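Local coordinates for protein malonate decarboxylase subunit alpha (Acinetobacter baumannii ATCC 17978, PDB 6MPR) that probably transfers the acyl carrier protein between acetate and malonate, as the acyl-exchange subunit of the malonate decarboxylase complex, at residues 65-70 / 178-184; 278-282 / 303-309; 407-412 / 424-429; 479-484 / 496-502. All coordinates share one frame; numbering follows the deposited sequence. Where two conformers were deposited one is given.

Interaction 1 of 4, residues 65-70 / 178-184; sequences EGNNQK and TEDSPAL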
loop_
_atom_site.group_PDB
_atom_site.type_symbol
_atom_site.label_atom_id
_atom_site.label_comp_id
_atom_site.label_asym_id
_atom_site.label_seq_id
_atom_site.Cartn_x
_atom_site.Cartn_y
_atom_site.Cartn_z
ATOM N N GLU A 65 13.723 -4.304 -14.688
ATOM C CA GLU A 65 13.773 -2.892 -14.318
ATOM C C GLU A 65 14.277 -2.062 -15.496
ATOM O O GLU A 65 15.359 -2.334 -16.021
ATOM C CB GLU A 65 14.701 -2.699 -13.115
ATOM C CG GLU A 65 14.197 -3.313 -11.806
ATOM C CD GLU A 65 15.158 -3.065 -10.654
ATOM O OE1 GLU A 65 16.194 -2.404 -10.865
ATOM O OE2 GLU A 65 14.898 -3.556 -9.546
ATOM N N GLY A 66 13.484 -1.096 -15.949
ATOM C CA GLY A 66 12.063 -1.057 -15.657
ATOM C C GLY A 66 11.540 -0.298 -14.445
ATOM O O GLY A 66 10.328 -0.295 -14.204
ATOM N N ASN A 67 12.411 0.315 -13.651
ATOM C CA ASN A 67 11.964 1.286 -12.659
ATOM C C ASN A 67 11.533 2.557 -13.374
ATOM O O ASN A 67 11.830 2.762 -14.553
ATOM C CB ASN A 67 13.071 1.671 -11.667
ATOM C CG ASN A 67 13.652 0.502 -10.907
ATOM O OD1 ASN A 67 13.073 0.032 -9.927
ATOM N ND2 ASN A 67 14.846 0.079 -11.302
ATOM N N ASN A 68 10.876 3.456 -12.647
ATOM C CA ASN A 68 10.528 4.721 -13.280
ATOM C C ASN A 68 11.773 5.482 -13.720
ATOM O O ASN A 68 11.773 6.105 -14.792
ATOM C CB ASN A 68 9.680 5.595 -12.366
ATOM C CG ASN A 68 9.236 6.883 -13.063
ATOM O OD1 ASN A 68 8.266 6.888 -13.828
ATOM N ND2 ASN A 68 9.968 7.965 -12.830
ATOM N N GLN A 69 12.852 5.428 -12.934
ATOM C CA GLN A 69 14.087 6.135 -13.260
ATOM C C GLN A 69 15.217 5.162 -13.584
ATOM O O GLN A 69 15.649 5.081 -14.736
ATOM C CB GLN A 69 14.463 7.067 -12.102
ATOM C CG GLN A 69 13.372 8.078 -11.751
ATOM C CD GLN A 69 13.486 8.565 -10.316
ATOM O OE1 GLN A 69 12.797 8.061 -9.427
ATOM N NE2 GLN A 69 14.345 9.542 -10.085
ATOM N N LYS A 70 15.708 4.410 -12.598
ATOM C CA LYS A 70 16.820 3.481 -12.817
ATOM C C LYS A 70 16.437 2.379 -13.796
ATOM O O LYS A 70 15.391 1.747 -13.640
ATOM C CB LYS A 70 17.234 2.863 -11.475
ATOM C CG LYS A 70 18.158 1.664 -11.583
ATOM C CD LYS A 70 18.585 1.208 -10.189
ATOM C CE LYS A 70 17.475 0.470 -9.470
ATOM N NZ LYS A 70 17.851 0.088 -8.061
ATOM N N THR A 178 17.449 3.163 -4.909
ATOM C CA THR A 178 16.804 1.936 -4.458
ATOM C C THR A 178 15.460 1.729 -5.160
ATOM O O THR A 178 15.190 0.648 -5.698
ATOM C CB THR A 178 16.649 1.979 -2.937
ATOM O OG1 THR A 178 17.956 1.933 -2.319
ATOM C CG2 THR A 178 15.833 0.797 -2.451
ATOM N N GLU A 179 14.617 2.771 -5.197
ATOM C CA GLU A 179 13.369 2.749 -5.964
ATOM C C GLU A 179 12.531 1.496 -5.716
ATOM O O GLU A 179 12.175 1.208 -4.562
ATOM C CB GLU A 179 13.656 2.896 -7.473
ATOM C CG GLU A 179 14.113 4.333 -7.867
ATOM C CD GLU A 179 14.268 4.522 -9.382
ATOM O OE1 GLU A 179 13.249 4.479 -10.118
ATOM O OE2 GLU A 179 15.418 4.712 -9.838
ATOM N N ASP A 180 12.196 0.763 -6.799
ATOM C CA ASP A 180 11.329 -0.412 -6.724
ATOM C C ASP A 180 12.057 -1.676 -6.298
ATOM O O ASP A 180 11.391 -2.674 -6.003
ATOM C CB ASP A 180 10.665 -0.762 -8.077
ATOM C CG ASP A 180 10.207 0.456 -8.892
ATOM O OD1 ASP A 180 10.883 1.499 -8.909
ATOM O OD2 ASP A 180 9.180 0.326 -9.591
ATOM N N SER A 181 13.388 -1.682 -6.283
ATOM C CA SER A 181 14.100 -2.962 -6.258
ATOM C C SER A 181 13.711 -3.869 -5.093
ATOM O O SER A 181 13.491 -5.071 -5.327
ATOM C CB SER A 181 15.613 -2.692 -6.300
ATOM O OG SER A 181 15.939 -2.073 -7.529
ATOM N N PRO A 182 13.594 -3.397 -3.845
ATOM C CA PRO A 182 13.245 -4.339 -2.765
ATOM C C PRO A 182 11.876 -4.972 -2.954
ATOM O O PRO A 182 11.690 -6.147 -2.621
ATOM C CB PRO A 182 13.297 -3.466 -1.503
ATOM C CG PRO A 182 14.109 -2.268 -1.882
ATOM C CD PRO A 182 13.763 -2.027 -3.323
ATOM N N ALA A 183 10.916 -4.229 -3.510
ATOM C CA ALA A 183 9.573 -4.766 -3.703
ATOM C C ALA A 183 9.536 -5.777 -4.839
ATOM O O ALA A 183 8.707 -6.689 -4.821
ATOM C CB ALA A 183 8.575 -3.640 -3.995
ATOM N N LEU A 184 10.407 -5.614 -5.841
ATOM C CA LEU A 184 10.434 -6.538 -6.974
ATOM C C LEU A 184 11.209 -7.808 -6.645
ATOM O O LEU A 184 10.873 -8.895 -7.139
ATOM C CB LEU A 184 11.062 -5.859 -8.196
ATOM C CG LEU A 184 10.436 -4.557 -8.695
ATOM C CD1 LEU A 184 11.265 -3.953 -9.833
ATOM C CD2 LEU A 184 8.982 -4.766 -9.112
HETATM O O HOH W 1 8.732 2.444 -11.058
#
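The carboxylate of E179 faces two successive backbone amides of 65-70, each meeting chiefly one oxygen: Q69 N reaches OE1 at 3.0 Å and K70 N reaches OE2 at 2.8 Å, both on syn lone pairs. This two-pronged grip fixes the rotation of the carboxylate. E179 is delivered by the type II' turn T178-S181, its chain extended beyond CG. OE1 also forms a salt bridge with R350, as does D180 OD1, which ties both acids to the same arginine.

A second polar cluster centres on the hydroxyl of S181. It donates to E65 OE2 over 2.7 Å, on the syn side but 28° out of the carboxylate plane, and accepts from K70 NZ, which lies 2.9 Å from S181 OG. K70 gets there by bending at its third torsion (chi3 75°), and its ammonium also bonds S177 O and A162 O. A water joins the segments, donating to D180 OD2 and accepting a weak bond from N68 N; D180 OD2 also bonds Y147 OH.

Apolar contact is slight, with E65 CG 3.6 Å from L184 CD1. The buried contact ties the loop leaving strand 61-64 to the start of helix 181-189, beside strand 158-163 and helix 143-149.

Interaction 2 of 4, residues 278-282 / 303-309; sequences ELILP and HPTLIPA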
loop_
_atom_site.group_PDB
_atom_site.type_symbol
_atom_site.label_atom_id
_atom_site.label_comp_id
_atom_site.label_asym_id
_atom_site.label_seq_id
_atom_site.Cartn_x
_atom_site.Cartn_y
_atom_site.Cartn_z
ATOM N N GLU A 278 5.940 25.126 -5.748
ATOM C CA GLU A 278 7.128 24.946 -4.921
ATOM C C GLU A 278 7.963 26.220 -4.863
ATOM O O GLU A 278 8.464 26.594 -3.794
ATOM C CB GLU A 278 7.954 23.774 -5.461
ATOM C CG GLU A 278 7.176 22.441 -5.486
ATOM C CD GLU A 278 7.813 21.350 -6.331
ATOM O OE1 GLU A 278 9.016 21.437 -6.645
ATOM O OE2 GLU A 278 7.080 20.397 -6.688
ATOM N N LEU A 279 8.098 26.917 -5.994
ATOM C CA LEU A 279 8.961 28.093 -6.076
ATOM C C LEU A 279 8.315 29.382 -5.576
ATOM O O LEU A 279 9.036 30.364 -5.358
ATOM C CB LEU A 279 9.452 28.294 -7.513
ATOM C CG LEU A 279 10.507 27.262 -7.923
ATOM C CD1 LEU A 279 10.822 27.355 -9.415
ATOM C CD2 LEU A 279 11.768 27.443 -7.086
ATOM N N ILE A 280 6.999 29.426 -5.369
ATOM C CA ILE A 280 6.397 30.625 -4.805
ATOM C C ILE A 280 5.940 30.432 -3.369
ATOM O O ILE A 280 5.475 31.394 -2.755
ATOM C CB ILE A 280 5.238 31.186 -5.665
ATOM C CG1 ILE A 280 3.998 30.299 -5.607
ATOM C CG2 ILE A 280 5.681 31.468 -7.095
ATOM C CD1 ILE A 280 2.780 30.936 -6.232
ATOM N N LEU A 281 6.071 29.237 -2.800
ATOM C CA LEU A 281 5.887 29.129 -1.354
ATOM C C LEU A 281 6.741 30.130 -0.586
ATOM O O LEU A 281 6.189 30.840 0.267
ATOM C CB LEU A 281 6.159 27.695 -0.883
ATOM C CG LEU A 281 5.044 26.696 -1.151
ATOM C CD1 LEU A 281 5.553 25.316 -0.791
ATOM C CD2 LEU A 281 3.806 27.065 -0.327
ATOM N N PRO A 282 8.047 30.280 -0.850
ATOM C CA PRO A 282 8.848 31.194 -0.022
ATOM C C PRO A 282 8.629 32.666 -0.327
ATOM O O PRO A 282 9.203 33.515 0.370
ATOM C CB PRO A 282 10.300 30.785 -0.348
ATOM C CG PRO A 282 10.193 29.433 -1.012
ATOM C CD PRO A 282 8.905 29.489 -1.751
ATOM N N HIS A 303 13.021 17.218 -5.830
ATOM C CA HIS A 303 12.875 18.206 -6.892
ATOM C C HIS A 303 13.874 19.331 -6.654
ATOM O O HIS A 303 13.886 19.909 -5.554
ATOM C CB HIS A 303 11.467 18.807 -6.890
ATOM C CG HIS A 303 10.379 17.865 -7.311
ATOM N ND1 HIS A 303 9.081 18.288 -7.523
ATOM C CD2 HIS A 303 10.388 16.532 -7.550
ATOM C CE1 HIS A 303 8.338 17.252 -7.879
ATOM N NE2 HIS A 303 9.107 16.178 -7.907
ATOM N N PRO A 304 14.729 19.671 -7.630
ATOM C CA PRO A 304 15.547 20.876 -7.456
ATOM C C PRO A 304 14.696 22.105 -7.236
ATOM O O PRO A 304 15.126 23.033 -6.537
ATOM C CB PRO A 304 16.348 20.958 -8.771
ATOM C CG PRO A 304 16.404 19.523 -9.237
ATOM C CD PRO A 304 15.011 19.016 -8.917
ATOM N N THR A 305 13.476 22.131 -7.782
ATOM C CA THR A 305 12.636 23.305 -7.578
ATOM C C THR A 305 12.100 23.409 -6.156
ATOM O O THR A 305 11.528 24.449 -5.810
ATOM C CB THR A 305 11.465 23.322 -8.562
ATOM O OG1 THR A 305 10.704 22.110 -8.458
ATOM C CG2 THR A 305 11.969 23.498 -9.980
ATOM N N LEU A 306 12.274 22.371 -5.323
ATOM C CA LEU A 306 11.939 22.467 -3.906
ATOM C C LEU A 306 13.062 23.066 -3.064
ATOM O O LEU A 306 12.847 23.340 -1.880
ATOM C CB LEU A 306 11.563 21.075 -3.347
ATOM C CG LEU A 306 10.746 21.027 -2.053
ATOM C CD1 LEU A 306 9.356 21.610 -2.298
ATOM C CD2 LEU A 306 10.646 19.580 -1.547
ATOM N N ILE A 307 14.247 23.295 -3.635
ATOM C CA ILE A 307 15.374 23.787 -2.835
ATOM C C ILE A 307 15.043 25.079 -2.081
ATOM O O ILE A 307 15.319 25.147 -0.875
ATOM C CB ILE A 307 16.632 23.901 -3.703
ATOM C CG1 ILE A 307 17.118 22.492 -4.100
ATOM C CG2 ILE A 307 17.738 24.661 -2.968
ATOM C CD1 ILE A 307 18.304 22.491 -5.041
ATOM N N PRO A 308 14.464 26.113 -2.702
ATOM C CA PRO A 308 14.182 27.330 -1.919
ATOM C C PRO A 308 13.212 27.088 -0.763
ATOM O O PRO A 308 13.398 27.642 0.329
ATOM C CB PRO A 308 13.618 28.295 -2.976
ATOM C CG PRO A 308 14.252 27.836 -4.253
ATOM C CD PRO A 308 14.226 26.333 -4.143
ATOM N N ALA A 309 12.185 26.262 -0.971
ATOM C CA ALA A 309 11.260 25.919 0.107
ATOM C C ALA A 309 11.956 25.156 1.236
ATOM O O ALA A 309 11.581 25.302 2.404
ATOM C CB ALA A 309 10.094 25.091 -0.451
HETATM O O HOH W 2 11.074 25.920 -3.628
#
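E278 and H303 form a His-carboxylate hydrogen bond where helix 272-287 packs against the turn leading into helix 307-311. H303 ND1 lies 3.0 Å from E278 OE2, which it meets on the syn side, with a weaker branch to OE1; ring and carboxylate planes are 34° apart. OE1 is gripped a second time by T305, whose OG1 donates to E278 OE1 over 2.6 Å from 33° out of the carboxylate plane. With OG1 wedged between backbone N and carbonyl carbon (chi1 56°), T305 turns its hydroxyl to the glutamate and its CG2 toward L279 CD1.

Outside this polar knot the side chains pack closely. The CD2 branch of L279 sits 3.3 Å from T305 O and 3.8 Å from P308 CG, while P282 lays its CG across the P308-A309 peptide, 3.7 Å from A309 N. L306 CD1 lies against the aliphatic stem of E278.

In the next shell, H268, at the end of strand 265-268, bonds E278 OE2 and so also fixes the carboxylate, and L550 and W553 of helix 547-553 pack on P308. A water bridges the two backbones: it donates to E278 O and T305 O, each 2.7 Å away, and accepts from A309 N.

Interaction 3 of 4, residues 407-412 / 424-429; sequences AWLDMR and ARGKKL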
loop_
_atom_site.group_PDB
_atom_site.type_symbol
_atom_site.label_atom_id
_atom_site.label_comp_id
_atom_site.label_asym_id
_atom_site.label_seq_id
_atom_site.Cartn_x
_atom_site.Cartn_y
_atom_site.Cartn_z
ATOM N N ALA A 407 -7.388 18.601 6.914
ATOM C CA ALA A 407 -7.819 18.681 5.519
ATOM C C ALA A 407 -8.753 17.528 5.165
ATOM O O ALA A 407 -9.752 17.719 4.463
ATOM C CB ALA A 407 -6.603 18.685 4.583
ATOM N N TRP A 408 -8.434 16.319 5.637
ATOM C CA TRP A 408 -9.245 15.146 5.322
ATOM C C TRP A 408 -10.634 15.255 5.944
ATOM O O TRP A 408 -11.637 14.909 5.307
ATOM C CB TRP A 408 -8.508 13.900 5.805
ATOM C CG TRP A 408 -9.128 12.571 5.521
ATOM C CD1 TRP A 408 -8.991 11.826 4.387
ATOM C CD2 TRP A 408 -9.918 11.791 6.422
ATOM N NE1 TRP A 408 -9.677 10.636 4.515
ATOM C CE2 TRP A 408 -10.242 10.587 5.762
ATOM C CE3 TRP A 408 -10.383 11.991 7.720
ATOM C CZ2 TRP A 408 -11.021 9.603 6.351
ATOM C CZ3 TRP A 408 -11.149 11.005 8.308
ATOM C CH2 TRP A 408 -11.466 9.825 7.620
ATOM N N LEU A 409 -10.718 15.752 7.179
ATOM C CA LEU A 409 -12.024 16.011 7.784
ATOM C C LEU A 409 -12.791 17.104 7.049
ATOM O O LEU A 409 -14.028 17.089 7.039
ATOM C CB LEU A 409 -11.863 16.426 9.252
ATOM C CG LEU A 409 -11.556 15.328 10.259
ATOM C CD1 LEU A 409 -11.354 15.930 11.658
ATOM C CD2 LEU A 409 -12.710 14.338 10.259
ATOM N N ASP A 410 -12.082 18.074 6.458
ATOM C CA ASP A 410 -12.747 19.191 5.794
ATOM C C ASP A 410 -13.541 18.738 4.578
ATOM O O ASP A 410 -14.419 19.477 4.113
ATOM C CB ASP A 410 -11.716 20.250 5.391
ATOM C CG ASP A 410 -12.246 21.668 5.497
ATOM O OD1 ASP A 410 -13.217 21.905 6.260
ATOM O OD2 ASP A 410 -11.694 22.552 4.804
ATOM N N MET A 411 -13.264 17.538 4.068
ATOM C CA MET A 411 -14.000 16.970 2.950
ATOM C C MET A 411 -15.278 16.246 3.370
ATOM O O MET A 411 -16.067 15.862 2.498
ATOM C CB MET A 411 -13.100 15.997 2.183
ATOM C CG MET A 411 -11.840 16.619 1.567
ATOM S SD MET A 411 -12.155 17.855 0.268
ATOM C CE MET A 411 -11.938 19.338 1.224
ATOM N N ARG A 412 -15.493 16.044 4.668
ATOM C CA ARG A 412 -16.640 15.282 5.142
ATOM C C ARG A 412 -17.945 16.061 4.977
ATOM O O ARG A 412 -17.982 17.288 5.094
ATOM C CB ARG A 412 -16.457 14.898 6.614
ATOM C CG ARG A 412 -17.634 14.126 7.199
ATOM C CD ARG A 412 -17.351 13.559 8.586
ATOM N NE ARG A 412 -17.068 14.576 9.595
ATOM C CZ ARG A 412 -16.923 14.315 10.895
ATOM N NH1 ARG A 412 -17.073 13.072 11.349
ATOM N NH2 ARG A 412 -16.647 15.295 11.746
ATOM N N ALA A 424 -20.369 9.642 8.795
ATOM C CA ALA A 424 -19.718 10.084 7.578
ATOM C C ALA A 424 -18.202 10.020 7.757
ATOM O O ALA A 424 -17.692 9.901 8.872
ATOM C CB ALA A 424 -20.162 11.499 7.216
ATOM N N ARG A 425 -17.480 10.069 6.648
ATOM C CA ARG A 425 -16.028 10.037 6.729
ATOM C C ARG A 425 -15.413 11.147 5.888
ATOM O O ARG A 425 -16.047 11.732 5.001
ATOM C CB ARG A 425 -15.471 8.675 6.302
ATOM C CG ARG A 425 -16.227 8.030 5.166
ATOM C CD ARG A 425 -15.419 6.847 4.712
ATOM N NE ARG A 425 -16.137 5.957 3.815
ATOM C CZ ARG A 425 -15.567 4.878 3.292
ATOM N NH1 ARG A 425 -14.305 4.608 3.596
ATOM N NH2 ARG A 425 -16.247 4.077 2.489
ATOM N N GLY A 426 -14.163 11.453 6.207
ATOM C CA GLY A 426 -13.405 12.403 5.430
ATOM C C GLY A 426 -13.017 11.812 4.091
ATOM O O GLY A 426 -13.360 10.676 3.742
ATOM N N LYS A 427 -12.281 12.619 3.318
ATOM C CA LYS A 427 -11.819 12.236 1.989
ATOM C C LYS A 427 -10.449 12.852 1.738
ATOM O O LYS A 427 -10.160 13.971 2.178
ATOM C CB LYS A 427 -12.782 12.704 0.878
ATOM C CG LYS A 427 -14.253 12.359 1.085
ATOM C CD LYS A 427 -15.067 12.829 -0.120
ATOM C CE LYS A 427 -16.504 12.321 -0.092
ATOM N NZ LYS A 427 -17.373 13.061 0.865
ATOM N N LYS A 428 -9.602 12.126 1.020
ATOM C CA LYS A 428 -8.334 12.738 0.645
ATOM C C LYS A 428 -8.574 13.754 -0.469
ATOM O O LYS A 428 -9.433 13.561 -1.335
ATOM C CB LYS A 428 -7.350 11.675 0.189
ATOM C CG LYS A 428 -5.945 12.161 -0.164
ATOM C CD LYS A 428 -5.317 11.062 -1.025
ATOM C CE LYS A 428 -3.990 11.446 -1.591
ATOM N NZ LYS A 428 -3.395 10.239 -2.227
ATOM N N LEU A 429 -7.791 14.839 -0.456
ATOM C CA LEU A 429 -7.886 15.838 -1.515
ATOM C C LEU A 429 -7.132 15.360 -2.744
ATOM O O LEU A 429 -5.978 14.940 -2.657
ATOM C CB LEU A 429 -7.334 17.192 -1.060
ATOM C CG LEU A 429 -8.171 17.967 -0.029
ATOM C CD1 LEU A 429 -8.193 17.258 1.340
ATOM C CD2 LEU A 429 -7.651 19.401 0.097
#
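A glycine laid over an indole marks this contact, which joins helix 406-410 to the extended run into strand 429-433, a strand of the mixed sheet. G426 CA stands 3.5 Å from the centroid of the six-membered ring of W408 and only 6° off the ring normal, a CH-pi contact over the face. The backbone continues across the same face, with K427 N above it but offset toward the rim. With no side chain, G426 can come this close to the helix, where a CB would run into W408 O; its CA is 3.1 Å from that oxygen, and the same carbonyl accepts K427 N at 3.1 Å. W408 holds CG anti to its backbone N (chi1 -177°), which carries the indole under the extended segment G426-K427. R401 adds a cation-pi contact to this ring.

Further along the helix, M411 bends at chi2 and chi3, placing its CG 3.2 Å from K427 O and 3.7 Å from L429 CD1; the side chains of M411 and L429 cross at about a right angle. L429 CD1 also meets A407 CB at 3.9 Å. Toward the beginning of 424-429, R412 CG lies 3.6 Å from A424 CB.

The guanidinium groups of R412 and R425 reach the second subunit, where R412 NH1 bonds P461 O and R425 makes salt bridges with D470 and D471, while R425 NH1 also bonds R399 O in its own chain. L462 of the second subunit packs on W408. The arrangement is a CH-pi contact of a glycine over a tryptophan face, at an interface between subunits.

Interaction 4 of 4, residues 479-484 / 496-502; sequences EGIAYL and MIAAVAG
M496 reaches from its helix to the chain that leaves strand 480-482. Its CB rests on the methyl of A482, CB to CB 3.9 Å, and on L484, whose CD2 is 4.1 Å from M496 CB. The chain then runs on extended until the bend at chi3 (63°) turns the terminal methyl toward the backbone of Y483, so that M496 CE ends 3.2 Å from Y483 O. L518 of helix 512-520 and L523 also touch this side chain.

Y483 is the centre of an inverse gamma turn, which closes strand 480-482 and swings L484 round to the helix; the side chains of L484 and I497 cross at about a right angle, L484 CD2 lying 3.8 Å from I497 CG1. The contact packs helix 490-499 on the antiparallel hairpin of strands 474-477 and 480-482 in the mixed sheet. At the helix end V500 lays CG1 on the backbone of the strand, 3.8 Å from G480 C, while its carbonyl faces E479 CB and accepts from T477 OG1.

E479 bends at chi2 (-79°), bringing its carboxylate round to a water. That water accepts from G502 N at 2.8 Å and lies 2.6 Å from E479 OE1 and also close to A499 O.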
loop_
_atom_site.group_PDB
_atom_site.type_symbol
_atom_site.label_atom_id
_atom_site.label_comp_id
_atom_site.label_asym_id
_atom_site.label_seq_id
_atom_site.Cartn_x
_atom_site.Cartn_y
_atom_site.Cartn_z
ATOM N N GLU A 479 -8.584 29.478 -15.201
ATOM C CA GLU A 479 -9.816 30.219 -14.966
ATOM C C GLU A 479 -10.234 30.269 -13.501
ATOM O O GLU A 479 -10.933 31.203 -13.105
ATOM C CB GLU A 479 -10.948 29.602 -15.792
ATOM C CG GLU A 479 -10.741 29.739 -17.281
ATOM C CD GLU A 479 -11.108 31.122 -17.761
ATOM O OE1 GLU A 479 -12.315 31.351 -18.015
ATOM O OE2 GLU A 479 -10.200 31.979 -17.858
ATOM N N GLY A 480 -9.842 29.301 -12.684
ATOM C CA GLY A 480 -10.256 29.287 -11.297
ATOM C C GLY A 480 -10.349 27.862 -10.777
ATOM O O GLY A 480 -9.839 26.938 -11.391
ATOM N N ILE A 481 -11.002 27.712 -9.623
ATOM C CA ILE A 481 -11.137 26.421 -8.955
ATOM C C ILE A 481 -12.613 26.058 -8.898
ATOM O O ILE A 481 -13.444 26.876 -8.494
ATOM C CB ILE A 481 -10.549 26.432 -7.532
ATOM C CG1 ILE A 481 -9.081 26.862 -7.530
ATOM C CG2 ILE A 481 -10.687 25.051 -6.882
ATOM C CD1 ILE A 481 -8.552 27.126 -6.135
ATOM N N ALA A 482 -12.933 24.823 -9.273
ATOM C CA ALA A 482 -14.240 24.243 -9.002
ATOM C C ALA A 482 -14.085 23.316 -7.802
ATOM O O ALA A 482 -13.280 22.376 -7.841
ATOM C CB ALA A 482 -14.778 23.488 -10.224
ATOM N N TYR A 483 -14.823 23.600 -6.723
ATOM C CA TYR A 483 -14.753 22.771 -5.514
ATOM C C TYR A 483 -15.715 21.591 -5.652
ATOM O O TYR A 483 -16.760 21.515 -5.005
ATOM C CB TYR A 483 -15.056 23.594 -4.265
ATOM C CG TYR A 483 -14.014 24.639 -3.941
ATOM C CD1 TYR A 483 -12.762 24.275 -3.444
ATOM C CD2 TYR A 483 -14.282 25.994 -4.113
ATOM C CE1 TYR A 483 -11.804 25.229 -3.143
ATOM C CE2 TYR A 483 -13.331 26.958 -3.808
ATOM C CZ TYR A 483 -12.091 26.567 -3.332
ATOM O OH TYR A 483 -11.151 27.526 -3.033
ATOM N N LEU A 484 -15.297 20.633 -6.491
ATOM C CA LEU A 484 -16.163 19.519 -6.876
ATOM C C LEU A 484 -16.589 18.671 -5.680
ATOM O O LEU A 484 -17.661 18.058 -5.716
ATOM C CB LEU A 484 -15.458 18.644 -7.918
ATOM C CG LEU A 484 -15.077 19.252 -9.271
ATOM C CD1 LEU A 484 -14.414 18.179 -10.151
ATOM C CD2 LEU A 484 -16.281 19.897 -9.987
ATOM N N MET A 496 -20.019 23.170 -12.642
ATOM C CA MET A 496 -18.823 23.749 -12.027
ATOM C C MET A 496 -17.585 23.489 -12.876
ATOM O O MET A 496 -16.721 24.363 -13.008
ATOM C CB MET A 496 -18.639 23.191 -10.619
ATOM C CG MET A 496 -19.792 23.570 -9.697
ATOM S SD MET A 496 -19.941 22.467 -8.291
ATOM C CE MET A 496 -18.372 22.767 -7.462
ATOM N N ILE A 497 -17.487 22.299 -13.466
ATOM C CA ILE A 497 -16.431 22.059 -14.440
ATOM C C ILE A 497 -16.539 23.066 -15.577
ATOM O O ILE A 497 -15.563 23.732 -15.940
ATOM C CB ILE A 497 -16.496 20.608 -14.947
ATOM C CG1 ILE A 497 -16.209 19.635 -13.792
ATOM C CG2 ILE A 497 -15.536 20.413 -16.107
ATOM C CD1 ILE A 497 -16.408 18.167 -14.155
ATOM N N ALA A 498 -17.749 23.234 -16.125
ATOM C CA ALA A 498 -17.929 24.140 -17.253
ATOM C C ALA A 498 -17.504 25.566 -16.917
ATOM O O ALA A 498 -16.988 26.277 -17.790
ATOM C CB ALA A 498 -19.390 24.113 -17.718
ATOM N N ALA A 499 -17.680 25.991 -15.656
ATOM C CA ALA A 499 -17.362 27.365 -15.263
ATOM C C ALA A 499 -15.865 27.678 -15.333
ATOM O O ALA A 499 -15.488 28.848 -15.482
ATOM C CB ALA A 499 -17.869 27.630 -13.845
ATOM N N VAL A 500 -15.002 26.678 -15.199
ATOM C CA VAL A 500 -13.561 26.903 -15.227
ATOM C C VAL A 500 -12.920 26.282 -16.469
ATOM O O VAL A 500 -11.711 26.140 -16.528
ATOM C CB VAL A 500 -12.880 26.401 -13.939
ATOM C CG1 VAL A 500 -13.499 27.065 -12.719
ATOM C CG2 VAL A 500 -12.970 24.875 -13.823
ATOM N N ALA A 501 -13.706 25.955 -17.491
ATOM C CA ALA A 501 -13.170 25.269 -18.654
ATOM C C ALA A 501 -12.865 26.195 -19.833
ATOM O O ALA A 501 -12.553 25.702 -20.920
ATOM C CB ALA A 501 -14.124 24.152 -19.083
ATOM N N GLY A 502 -12.927 27.513 -19.646
ATOM C CA GLY A 502 -12.490 28.421 -20.697
ATOM C C GLY A 502 -13.337 28.312 -21.956
ATOM O O GLY A 502 -14.564 28.197 -21.896
HETATM O O HOH W 3 -13.934 29.380 -17.790
#

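The four contacts follow one another along the chain without overlap. Interaction 1 belongs to the eight-stranded parallel sheet of the N-terminal half; interactions 2, 3 and 4 all lie on or beside the mixed sheet of the C-terminal half. Interaction 2 lies on helix 272-287 and the turn after strand 297-299, interaction 3 leads into strand 429-433, and interaction 4 packs on strand 480-482. Centres of 3 and 4 are 21 Å apart, whereas those of 1 and 4 are 38 Å apart; 1 and 2 approach to about 8 Å between nearest atoms. Bonds from interaction 1 to T323 and R350 join the two halves. No other chain touches interactions 2 and 4, whereas interaction 3 also meets the second subunit.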